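Local structure of ABC-type metal ion transport system, periplasmic component (Vibrio vulnificus, 3K2D) at residues L139-V142 against R143-V146; L162-S165 against L166-A170; N183-P186 against E187-V191. The protein is a Toll-like receptor 2-activating lipoprotein of the NlpA family that holds methionine between two lobes and probably serves ABC-type uptake as a periplasmic binding component. The protein carries 4 engineered substitutions. All coordinates share one frame; numbering follows the deposited sequence.

How the contacts relate
Three short local turns illustrate how a two-lobed binding protein turns its chain between helices and strands. All three lie in the same lobe, the one built on the sheet that includes strands 107-111 and 171-174. Contacts 2 and 3 are neighbours, with centres about 15 Å apart, and they meet where Leu-166 CD1 packs on Leu-184 CD1 at 3.7 Å. Contact 1 stands apart from both, its centre about 22 Å from that of contact 2 and about 26 Å from that of contact 3. None belongs to the methionine pocket: the side chains of Leu-139, Leu-162 and Pro-186 come to about 11, 10 and 9 Å from the bound ligand.

Contact 1 (L139-V142 against R143-V146); sequences LATV and RDIV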
loop_
_atom_site.group_PDB
_atom_site.type_symbol
_atom_site.label_atom_id
_atom_site.label_comp_id
_atom_site.label_asym_id
_atom_site.label_seq_id
_atom_site.Cartn_x
_atom_site.Cartn_y
_atom_site.Cartn_z
ATOM N N LEU A 139 2.590 -9.327 12.514
ATOM C CA LEU A 139 3.816 -9.754 11.853
ATOM C C LEU A 139 3.953 -11.258 11.680
ATOM O O LEU A 139 5.053 -11.789 11.700
ATOM C CB LEU A 139 5.031 -9.216 12.616
ATOM C CG LEU A 139 5.112 -7.689 12.749
ATOM C CD1 LEU A 139 6.343 -7.302 13.547
ATOM C CD2 LEU A 139 5.164 -7.059 11.375
ATOM N N ALA A 140 2.837 -11.950 11.503
ATOM C CA ALA A 140 2.878 -13.395 11.317
ATOM C C ALA A 140 3.819 -13.798 10.182
ATOM O O ALA A 140 4.060 -13.022 9.256
ATOM C CB ALA A 140 1.486 -13.912 11.017
ATOM N N THR A 141 4.368 -15.006 10.278
ATOM C CA THR A 141 5.230 -15.550 9.231
ATOM C C THR A 141 4.846 -17.009 9.103
ATOM O O THR A 141 4.012 -17.510 9.868
ATOM C CB THR A 141 6.728 -15.478 9.572
ATOM O OG1 THR A 141 7.038 -16.439 10.589
ATOM C CG2 THR A 141 7.096 -14.097 10.052
ATOM N N VAL A 142 5.447 -17.696 8.138
ATOM C CA VAL A 142 5.155 -19.109 7.921
ATOM C C VAL A 142 5.448 -19.963 9.166
ATOM O O VAL A 142 4.909 -21.053 9.327
ATOM C CB VAL A 142 5.943 -19.635 6.704
ATOM C CG1 VAL A 142 5.706 -21.123 6.522
ATOM C CG2 VAL A 142 5.492 -18.894 5.452
ATOM N N ARG A 143 6.293 -19.463 10.055
ATOM C CA ARG A 143 6.596 -20.207 11.265
ATOM C C ARG A 143 5.400 -20.175 12.192
ATOM O O ARG A 143 5.327 -20.965 13.125
ATOM C CB ARG A 143 7.822 -19.633 11.992
ATOM C CG ARG A 143 9.145 -19.922 11.301
ATOM C CD ARG A 143 10.328 -19.512 12.169
ATOM N NE ARG A 143 10.274 -18.098 12.533
ATOM C CZ ARG A 143 10.578 -17.100 11.710
ATOM N NH1 ARG A 143 10.972 -17.356 10.464
ATOM N NH2 ARG A 143 10.465 -15.842 12.127
ATOM N N ASP A 144 4.452 -19.278 11.928
ATOM C CA ASP A 144 3.265 -19.177 12.780
ATOM C C ASP A 144 2.073 -20.021 12.341
ATOM O O ASP A 144 1.042 -20.045 13.024
ATOM C CB ASP A 144 2.823 -17.720 12.915
ATOM C CG ASP A 144 3.867 -16.865 13.582
ATOM O OD1 ASP A 144 4.308 -17.245 14.681
ATOM O OD2 ASP A 144 4.255 -15.823 13.014
ATOM N N ILE A 145 2.208 -20.722 11.218
ATOM C CA ILE A 145 1.114 -21.547 10.722
ATOM C C ILE A 145 0.917 -22.812 11.564
ATOM O O ILE A 145 1.851 -23.576 11.783
ATOM C CB ILE A 145 1.360 -21.943 9.251
ATOM C CG1 ILE A 145 1.325 -20.688 8.375
ATOM C CG2 ILE A 145 0.318 -22.974 8.806
ATOM C CD1 ILE A 145 1.968 -20.866 7.016
ATOM N N VAL A 146 -0.298 -23.041 12.039
ATOM C CA VAL A 146 -0.539 -24.230 12.855
ATOM C C VAL A 146 -1.485 -25.210 12.187
ATOM O O VAL A 146 -1.798 -26.253 12.749
ATOM C CB VAL A 146 -1.114 -23.872 14.262
ATOM C CG1 VAL A 146 -0.172 -22.926 14.969
ATOM C CG2 VAL A 146 -2.512 -23.262 14.136
HETATM O O HOH W 1 6.829 -15.374 13.299
#
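Thr-141 and Arg-143 meet through an ST turn, in which the threonine hydroxyl does the work of a backbone acceptor. Rotation about chi1 (72°) sets OG1 between the backbone N and the carbonyl carbon, facing the chain ahead, and Arg-143 N donates to Thr-141 OG1 over 3.2 Å. The arginine then doubles back and lays its guanidinium across the threonine, with Thr-141 OG1 3.7 Å above the guanidinium plane and over its centre.

Val-142, between these two, turns CG1 away from its own N (chi1 177°) and toward its carbonyl carbon. There Val-142 CG1 lies alongside Ile-145 CD1 at 3.8 Å, the two side chains pointing the same way, and a weak bond runs from Ile-145 N to Val-142 O as the chain enters strand 145-147.

Asp-144 closes the turn with two bonds. Its backbone N donates to Thr-141 O at 2.8 Å, while Thr-141 N donates to Asp-144 OD2 at 2.9 Å, on the anti side and 19° out of the carboxylate plane. A water bridges Thr-141 OG1 and Asp-144 OD2, donating to the latter, and Arg-133 forms a salt bridge to Asp-144 OD1. With a peptide N-H and a water on one oxygen and a guanidinium on the other, the aspartate is probably kept ionised and its rotation fixed, tying the turn to the two-stranded antiparallel sheet of 131-132 and 145-147.

Contact 2 (L162-S165 against L166-A170); sequences LPRS and LDDVA
Ser-165 O is gripped by two successive backbone donors, Asp-168 N at 2.8 Å and Val-169 N at 3.1 Å. The two approach differently: Asp-168 N stands above the carbonyl plane, 48° out of it, whereas Val-169 N lies nearly along the C=O axis. Val-169 CG2 also rests against this carbonyl, 3.4 Å from Ser-165 O. Two residues earlier in the chain, Pro-163 O accepts from Leu-166 N at 3.1 Å.

The serine side chain turns back into this short, weakly bonded helix. With chi1 at 82°, OG reaches Leu-162 O in the carbonyl plane and on a lone pair, sharing that acceptor with Ser-165 N; Ser-172 OG is a further partner of the buried hydroxyl. The helix belongs to a beta-alpha-beta crossover from strand 153-157 to strand 171-174, with strand 107-111 between them in the sheet.

On the exposed side Arg-164 joins Asp-167 and Asp-168 in a salt-bridge network. Arg-164 CG is anti to the backbone N, and a bend at chi2 (62°) carries the guanidinium over to the aspartates, where Arg-164 NH1 lies 3.4 Å from Asp-167 OD2. Asp-167 CB sits over one guanidinium face, toward its rim. Asp-168 OD2 lies well out of the guanidinium plane, at a long 3.9 Å from Arg-164 NE, and contributes charge attraction alone.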
loop_
_atom_site.group_PDB
_atom_site.type_symbol
_atom_site.label_atom_id
_atom_site.label_comp_id
_atom_site.label_asym_id
_atom_site.label_seq_id
_atom_site.Cartn_x
_atom_site.Cartn_y
_atom_site.Cartn_z
ATOM N N LEU A 162 4.360 -9.231 -7.584
ATOM C CA LEU A 162 3.117 -9.993 -7.433
ATOM C C LEU A 162 2.204 -10.019 -8.668
ATOM O O LEU A 162 1.561 -11.032 -8.937
ATOM C CB LEU A 162 2.297 -9.490 -6.238
ATOM C CG LEU A 162 2.583 -10.100 -4.861
ATOM C CD1 LEU A 162 2.849 -11.601 -5.022
ATOM C CD2 LEU A 162 3.769 -9.431 -4.216
ATOM N N PRO A 163 2.123 -8.909 -9.427
ATOM C CA PRO A 163 1.249 -8.934 -10.606
ATOM C C PRO A 163 1.614 -10.079 -11.543
ATOM O O PRO A 163 0.780 -10.924 -11.861
ATOM C CB PRO A 163 1.484 -7.567 -11.239
ATOM C CG PRO A 163 1.753 -6.707 -10.063
ATOM C CD PRO A 163 2.688 -7.563 -9.233
ATOM N N ARG A 164 2.872 -10.100 -11.964
ATOM C CA ARG A 164 3.381 -11.128 -12.855
ATOM C C ARG A 164 3.296 -12.524 -12.227
ATOM O O ARG A 164 3.365 -13.535 -12.932
ATOM C CB ARG A 164 4.828 -10.789 -13.236
ATOM C CG ARG A 164 5.648 -11.933 -13.823
ATOM C CD ARG A 164 5.081 -12.468 -15.131
ATOM N NE ARG A 164 5.748 -13.714 -15.520
ATOM C CZ ARG A 164 5.465 -14.417 -16.616
ATOM N NH1 ARG A 164 4.522 -14.006 -17.455
ATOM N NH2 ARG A 164 6.126 -15.541 -16.870
ATOM N N SER A 165 3.126 -12.592 -10.912
ATOM C CA SER A 165 3.053 -13.889 -10.251
ATOM C C SER A 165 1.792 -14.650 -10.631
ATOM O O SER A 165 1.773 -15.875 -10.592
ATOM C CB SER A 165 3.122 -13.735 -8.724
ATOM O OG SER A 165 1.864 -13.410 -8.159
ATOM N N LEU A 166 0.740 -13.926 -11.003
ATOM C CA LEU A 166 -0.521 -14.551 -11.379
ATOM C C LEU A 166 -0.360 -15.609 -12.465
ATOM O O LEU A 166 -1.220 -16.481 -12.619
ATOM C CB LEU A 166 -1.530 -13.490 -11.841
ATOM C CG LEU A 166 -2.070 -12.550 -10.759
ATOM C CD1 LEU A 166 -2.917 -11.461 -11.398
ATOM C CD2 LEU A 166 -2.886 -13.360 -9.728
ATOM N N ASP A 167 0.741 -15.546 -13.209
ATOM C CA ASP A 167 0.986 -16.503 -14.286
ATOM C C ASP A 167 1.751 -17.739 -13.836
ATOM O O ASP A 167 1.960 -18.656 -14.621
ATOM C CB ASP A 167 1.763 -15.829 -15.424
ATOM C CG ASP A 167 0.962 -14.727 -16.122
ATOM O OD1 ASP A 167 -0.133 -15.012 -16.666
ATOM O OD2 ASP A 167 1.436 -13.568 -16.135
ATOM N N ASP A 168 2.155 -17.774 -12.572
ATOM C CA ASP A 168 2.937 -18.893 -12.061
ATOM C C ASP A 168 2.349 -19.605 -10.858
ATOM O O ASP A 168 2.758 -20.721 -10.542
ATOM C CB ASP A 168 4.336 -18.404 -11.712
ATOM C CG ASP A 168 4.972 -17.639 -12.845
ATOM O OD1 ASP A 168 5.280 -18.263 -13.883
ATOM O OD2 ASP A 168 5.150 -16.409 -12.707
ATOM N N VAL A 169 1.403 -18.968 -10.179
ATOM C CA VAL A 169 0.796 -19.582 -9.010
ATOM C C VAL A 169 -0.706 -19.674 -9.155
ATOM O O VAL A 169 -1.280 -19.126 -10.093
ATOM C CB VAL A 169 1.123 -18.791 -7.733
ATOM C CG1 VAL A 169 2.629 -18.727 -7.542
ATOM C CG2 VAL A 169 0.525 -17.395 -7.820
ATOM N N ALA A 170 -1.342 -20.364 -8.218
ATOM C CA ALA A 170 -2.785 -20.529 -8.261
ATOM C C ALA A 170 -3.517 -19.255 -7.857
ATOM O O ALA A 170 -4.618 -18.973 -8.345
ATOM C CB ALA A 170 -3.201 -21.671 -7.350
#

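Contact 3 (N183-P186 against E187-V191); sequences NLTP and EKDGV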
loop_
_atom_site.group_PDB
_atom_site.type_symbol
_atom_site.label_atom_id
_atom_site.label_comp_id
_atom_site.label_asym_id
_atom_site.label_seq_id
_atom_site.Cartn_x
_atom_site.Cartn_y
_atom_site.Cartn_z
ATOM N N ASN A 183 -4.891 -3.557 -14.355
ATOM C CA ASN A 183 -6.330 -3.370 -14.413
ATOM C C ASN A 183 -7.196 -4.295 -13.568
ATOM O O ASN A 183 -8.248 -4.737 -14.012
ATOM C CB ASN A 183 -6.763 -3.433 -15.881
ATOM C CG ASN A 183 -8.134 -2.819 -16.115
ATOM O OD1 ASN A 183 -8.386 -1.667 -15.749
ATOM N ND2 ASN A 183 -9.030 -3.587 -16.739
ATOM N N LEU A 184 -6.769 -4.568 -12.340
ATOM C CA LEU A 184 -7.542 -5.427 -11.449
ATOM C C LEU A 184 -8.017 -4.655 -10.222
ATOM O O LEU A 184 -7.276 -3.838 -9.672
ATOM C CB LEU A 184 -6.691 -6.603 -10.983
ATOM C CG LEU A 184 -6.137 -7.552 -12.042
ATOM C CD1 LEU A 184 -5.296 -8.586 -11.337
ATOM C CD2 LEU A 184 -7.265 -8.223 -12.820
ATOM N N THR A 185 -9.244 -4.918 -9.784
ATOM C CA THR A 185 -9.780 -4.249 -8.603
ATOM C C THR A 185 -10.314 -5.289 -7.635
ATOM O O THR A 185 -10.727 -6.373 -8.043
ATOM C CB THR A 185 -10.967 -3.327 -8.930
ATOM O OG1 THR A 185 -12.100 -4.133 -9.281
ATOM C CG2 THR A 185 -10.638 -2.400 -10.073
ATOM N N PRO A 186 -10.309 -4.977 -6.332
ATOM C CA PRO A 186 -10.830 -5.960 -5.385
ATOM C C PRO A 186 -12.286 -6.272 -5.705
ATOM O O PRO A 186 -12.662 -7.425 -5.859
ATOM C CB PRO A 186 -10.667 -5.259 -4.040
ATOM C CG PRO A 186 -9.402 -4.490 -4.233
ATOM C CD PRO A 186 -9.597 -3.895 -5.629
ATOM N N GLU A 187 -13.102 -5.232 -5.827
ATOM C CA GLU A 187 -14.523 -5.409 -6.108
ATOM C C GLU A 187 -14.864 -6.189 -7.375
ATOM O O GLU A 187 -15.821 -6.960 -7.393
ATOM C CB GLU A 187 -15.225 -4.051 -6.163
ATOM C CG GLU A 187 -15.749 -3.554 -4.821
ATOM C CD GLU A 187 -16.908 -4.388 -4.285
ATOM O OE1 GLU A 187 -17.457 -4.020 -3.222
ATOM O OE2 GLU A 187 -17.267 -5.408 -4.924
ATOM N N LYS A 188 -14.092 -5.998 -8.433
ATOM C CA LYS A 188 -14.390 -6.679 -9.682
ATOM C C LYS A 188 -13.695 -8.030 -9.875
ATOM O O LYS A 188 -14.329 -9.003 -10.286
ATOM C CB LYS A 188 -14.057 -5.745 -10.847
ATOM C CG LYS A 188 -14.437 -6.269 -12.217
ATOM C CD LYS A 188 -14.182 -5.208 -13.285
ATOM C CE LYS A 188 -14.426 -5.756 -14.689
ATOM N NZ LYS A 188 -14.254 -4.708 -15.739
ATOM N N ASP A 189 -12.407 -8.095 -9.545
ATOM C CA ASP A 189 -11.622 -9.309 -9.739
ATOM C C ASP A 189 -11.190 -10.109 -8.515
ATOM O O ASP A 189 -10.724 -11.235 -8.653
ATOM C CB ASP A 189 -10.388 -8.944 -10.545
ATOM C CG ASP A 189 -10.724 -8.091 -11.733
ATOM O OD1 ASP A 189 -11.206 -8.656 -12.737
ATOM O OD2 ASP A 189 -10.533 -6.856 -11.656
ATOM N N GLY A 190 -11.336 -9.546 -7.325
ATOM C CA GLY A 190 -10.908 -10.252 -6.133
ATOM C C GLY A 190 -11.600 -11.568 -5.836
ATOM O O GLY A 190 -12.821 -11.668 -5.924
ATOM N N VAL A 191 -10.815 -12.586 -5.480
ATOM C CA VAL A 191 -11.360 -13.898 -5.130
ATOM C C VAL A 191 -11.890 -13.766 -3.713
ATOM O O VAL A 191 -12.803 -14.470 -3.296
ATOM C CB VAL A 191 -10.281 -14.980 -5.182
ATOM C CG1 VAL A 191 -10.840 -16.303 -4.692
ATOM C CG2 VAL A 191 -9.784 -15.120 -6.598
#
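Thr-185 and Lys-188 form the capping bond that starts helix 186-189. Thr-185 is the N-cap: a chi1 of 71° swings its OG1 forward over the first turn, where Thr-185 OG1 accepts from Lys-188 N at 2.9 Å. The hydroxyl thus satisfies an N-H of the first turn, where no preceding helical carbonyl is available. A second side-chain bond runs the opposite way along the chain: Thr-185 N donates to Asp-189 OD2 over 3.0 Å, nearly straight at 163°, using the anti lone pair of that oxygen. The cap residue is therefore held through both its hydroxyl and its N-H, and the negative carboxylate is drawn in beside the start of the helix.

Backbone bonds make up the second group. Asp-189 N donates to Thr-185 O at 2.8 Å, an ordinary helical bond, and Gly-190 N donates to Pro-186 O at 2.9 Å with a weak additional bond to Thr-185 O. Proline suits the first helical position because it has no N-H needing an acceptor there. This short helix follows closely on another, which ends in a Schellman motif with Asn-183, of positive phi, as the C-prime residue; the end of one helix thus runs almost directly into the cap of the next. At Gly-190 the chain leaves helical geometry and leads to strand 192-193, beside strand 90-92.

Van der Waals packing of a methyl on the carboxylate is the third kind of contact. The Leu-184 side chain crosses that of Asp-189 at about a right angle, Leu-184 CD2 lying 3.6 Å from Asp-189 CG, so a methyl group backs the carboxylate while OD2 remains bonded to the cap. Tyr-92 touches Leu-184, Pro-186 and Asp-189, packing the capped turn on strand 90-92.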